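Local coordinates for uncharacterized conserved protein (PDB 2ZBV) that probably acts on S-adenosyl-L-methionine as a member of the SAM hydrolase and SAM-dependent halogenase family, and binds adenosine, at residues S60-V65 / D85-A90. Residues are numbered along the deposited sequence; the frame is centred on the assembly and turned at random.
Sequences STVFLV and DQYFVA
Strands 62-65 and 87-90 run side by side in the same direction, their axes 21° apart, and offer a compact worked example of parallel pairing by staggered backbone hydrogen bonds. Y87 N meets T61 O and V89 N meets F63 O, each nearly along the C=O axis, while F63 N reaches Y87 O at 2.6 Å from above that carbonyl's plane; V65 N to V89 O continues the pattern. The tight part lies on the face bearing F63 and F88. Their side chains run alongside each other, both with CG anti to the carbonyl carbon, and the rings are nearly parallel (8°) but slid apart, so that CD2 of F63 and CE1 of F88 come to 3.3 Å with little overlap. Q86 brings its amide to the rim of the F63 ring, Q86 NE2 standing 3.7 Å from F63 CE2; NE2 hydrogen-bonds to S54 O and OE1 to N84 ND2. L50 of helix 43-54 touches both aromatic side chains, and an alanine in place of F63 removes the ring beside F88 and would probably loosen the packing against that helix. On the other face the fit is looser: V62 CG1 and V89 CG2 are 4.0 Å apart, packed against A136 and F132 of helix 127-140, respectively. Toward the solvent-exposed S60 and D85, a single bond, S60 N to D85 O, closes the pairing. Helices covering both faces of neighbouring parallel strands are characteristic of an alpha/beta sandwich, here the N-terminal SAM hydroxide adenosyltransferase domain.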
ATOM      1  N   SER A  60      -0.217  -3.771  25.504  1.00 27.19           N
ATOM      2  CA  SER A  60       0.938  -4.626  25.210  1.00 27.42           C
ATOM      3  C   SER A  60       1.401  -4.558  23.761  1.00 26.00           C
ATOM      4  O   SER A  60       2.362  -5.223  23.382  1.00 24.52           O
ATOM      5  CB  SER A  60       0.655  -6.086  25.579  1.00 28.88           C
ATOM      6  OG  SER A  60       0.599  -6.243  26.987  1.00 36.21           O
ATOM      7  N   THR A  61       0.711  -3.763  22.951  1.00 24.16           N
ATOM      8  CA  THR A  61       1.086  -3.604  21.555  1.00 21.82           C
ATOM      9  C   THR A  61       2.393  -2.827  21.538  1.00 20.59           C
ATOM     10  O   THR A  61       2.587  -1.923  22.345  1.00 19.45           O
ATOM     11  CB  THR A  61       0.043  -2.772  20.767  1.00 22.40           C
ATOM     12  OG1 THR A  61      -1.225  -3.442  20.773  1.00 24.61           O
ATOM     13  CG2 THR A  61       0.503  -2.572  19.329  1.00 22.26           C
ATOM     14  N   VAL A  62       3.288  -3.201  20.629  1.00 21.59           N
ATOM     15  CA  VAL A  62       4.563  -2.512  20.467  1.00 20.53           C
ATOM     16  C   VAL A  62       4.465  -1.721  19.160  1.00 20.41           C
ATOM     17  O   VAL A  62       4.193  -2.288  18.110  1.00 20.47           O
ATOM     18  CB  VAL A  62       5.745  -3.503  20.350  1.00 21.41           C
ATOM     19  CG1 VAL A  62       7.019  -2.741  20.013  1.00 18.19           C
ATOM     20  CG2 VAL A  62       5.931  -4.270  21.668  1.00 20.29           C
ATOM     21  N   PHE A  63       4.676  -0.413  19.234  1.00 18.77           N
ATOM     22  CA  PHE A  63       4.603   0.439  18.055  1.00 19.56           C
ATOM     23  C   PHE A  63       5.987   0.807  17.526  1.00 18.73           C
ATOM     24  O   PHE A  63       6.841   1.290  18.267  1.00 20.70           O
ATOM     25  CB  PHE A  63       3.826   1.717  18.381  1.00 17.61           C
ATOM     26  CG  PHE A  63       2.363   1.486  18.664  1.00 19.44           C
ATOM     27  CD1 PHE A  63       1.431   1.486  17.629  1.00 18.65           C
ATOM     28  CD2 PHE A  63       1.918   1.267  19.968  1.00 19.92           C
ATOM     29  CE1 PHE A  63       0.066   1.274  17.884  1.00 17.17           C
ATOM     30  CE2 PHE A  63       0.554   1.052  20.238  1.00 20.17           C
ATOM     31  CZ  PHE A  63      -0.370   1.057  19.185  1.00 19.97           C
ATOM     32  N   LEU A  64       6.203   0.561  16.241  1.00 18.59           N
ATOM     33  CA  LEU A  64       7.470   0.890  15.591  1.00 16.79           C
ATOM     34  C   LEU A  64       7.189   2.172  14.820  1.00 16.54           C
ATOM     35  O   LEU A  64       6.535   2.141  13.785  1.00 14.50           O
ATOM     36  CB  LEU A  64       7.867  -0.237  14.647  1.00 16.96           C
ATOM     37  CG  LEU A  64       9.104  -0.051  13.762  1.00 14.58           C
ATOM     38  CD1 LEU A  64      10.327   0.327  14.589  1.00 12.34           C
ATOM     39  CD2 LEU A  64       9.332  -1.362  13.024  1.00 14.71           C
ATOM     40  N   VAL A  65       7.665   3.298  15.346  1.00 15.03           N
ATOM     41  CA  VAL A  65       7.397   4.593  14.739  1.00 16.77           C
ATOM     42  C   VAL A  65       8.674   5.251  14.243  1.00 18.25           C
ATOM     43  O   VAL A  65       9.491   5.711  15.036  1.00 19.22           O
ATOM     44  CB  VAL A  65       6.710   5.526  15.758  1.00 19.04           C
ATOM     45  CG1 VAL A  65       6.214   6.798  15.066  1.00 17.62           C
ATOM     46  CG2 VAL A  65       5.567   4.782  16.439  1.00 15.63           C
ATOM     47  N   ASP A  85      -0.271   0.786  29.157  1.00 28.36           N
ATOM     48  CA  ASP A  85       0.447  -0.438  28.827  1.00 28.20           C
ATOM     49  C   ASP A  85       0.798  -0.680  27.367  1.00 25.78           C
ATOM     50  O   ASP A  85       0.743  -1.815  26.899  1.00 25.14           O
ATOM     51  CB  ASP A  85      -0.318  -1.649  29.361  1.00 34.42           C
ATOM     52  CG  ASP A  85      -0.241  -1.764  30.867  1.00 41.68           C
ATOM     53  OD1 ASP A  85      -1.025  -2.554  31.444  1.00 45.64           O
ATOM     54  OD2 ASP A  85       0.608  -1.069  31.473  1.00 43.74           O
ATOM     55  N   GLN A  86       1.155   0.375  26.645  1.00 24.49           N
ATOM     56  CA  GLN A  86       1.564   0.211  25.253  1.00 23.82           C
ATOM     57  C   GLN A  86       3.027   0.626  25.123  1.00 23.91           C
ATOM     58  O   GLN A  86       3.521   1.447  25.902  1.00 24.16           O
ATOM     59  CB  GLN A  86       0.685   1.045  24.316  1.00 22.23           C
ATOM     60  CG  GLN A  86      -0.740   0.534  24.213  1.00 23.33           C
ATOM     61  CD  GLN A  86      -1.540   1.253  23.148  1.00 21.89           C
ATOM     62  OE1 GLN A  86      -1.447   2.469  23.011  1.00 19.34           O
ATOM     63  NE2 GLN A  86      -2.344   0.502  22.397  1.00 21.07           N
ATOM     64  N   TYR A  87       3.713   0.069  24.132  1.00 23.38           N
ATOM     65  CA  TYR A  87       5.127   0.370  23.931  1.00 23.98           C
ATOM     66  C   TYR A  87       5.405   1.080  22.608  1.00 22.77           C
ATOM     67  O   TYR A  87       4.806   0.749  21.583  1.00 21.08           O
ATOM     68  CB  TYR A  87       5.930  -0.926  24.015  1.00 24.29           C
ATOM     69  CG  TYR A  87       5.776  -1.622  25.350  1.00 30.47           C
ATOM     70  CD1 TYR A  87       6.534  -1.228  26.455  1.00 32.42           C
ATOM     71  CD2 TYR A  87       4.848  -2.651  25.520  1.00 31.61           C
ATOM     72  CE1 TYR A  87       6.372  -1.842  27.702  1.00 35.53           C
ATOM     73  CE2 TYR A  87       4.675  -3.272  26.763  1.00 35.02           C
ATOM     74  CZ  TYR A  87       5.441  -2.862  27.849  1.00 36.41           C
ATOM     75  OH  TYR A  87       5.271  -3.461  29.080  1.00 37.87           O
ATOM     76  N   PHE A  88       6.321   2.052  22.648  1.00 22.53           N
ATOM     77  CA  PHE A  88       6.686   2.836  21.466  1.00 21.12           C
ATOM     78  C   PHE A  88       8.186   2.904  21.242  1.00 20.96           C
ATOM     79  O   PHE A  88       8.923   3.451  22.061  1.00 22.39           O
ATOM     80  CB  PHE A  88       6.146   4.256  21.591  1.00 18.56           C
ATOM     81  CG  PHE A  88       4.660   4.319  21.772  1.00 21.08           C
ATOM     82  CD1 PHE A  88       3.814   4.452  20.673  1.00 18.39           C
ATOM     83  CD2 PHE A  88       4.098   4.184  23.040  1.00 18.71           C
ATOM     84  CE1 PHE A  88       2.423   4.445  20.833  1.00 21.10           C
ATOM     85  CE2 PHE A  88       2.706   4.177  23.211  1.00 19.18           C
ATOM     86  CZ  PHE A  88       1.870   4.307  22.106  1.00 20.89           C
ATOM     87  N   VAL A  89       8.617   2.339  20.121  1.00 17.69           N
ATOM     88  CA  VAL A  89      10.014   2.327  19.717  1.00 17.94           C
ATOM     89  C   VAL A  89      10.149   3.447  18.685  1.00 20.43           C
ATOM     90  O   VAL A  89       9.586   3.354  17.589  1.00 18.76           O
ATOM     91  CB  VAL A  89      10.367   0.981  19.073  1.00 17.44           C
ATOM     92  CG1 VAL A  89      11.833   0.969  18.634  1.00 18.56           C
ATOM     93  CG2 VAL A  89      10.072  -0.144  20.060  1.00 17.65           C
ATOM     94  N   ALA A  90      10.887   4.499  19.029  1.00 21.06           N
ATOM     95  CA  ALA A  90      11.023   5.634  18.125  1.00 22.40           C
ATOM     96  C   ALA A  90      12.172   6.589  18.442  1.00 22.76           C
ATOM     97  O   ALA A  90      12.824   6.488  19.484  1.00 22.72           O
ATOM     98  CB  ALA A  90       9.720   6.418  18.123  1.00 23.00           C
TER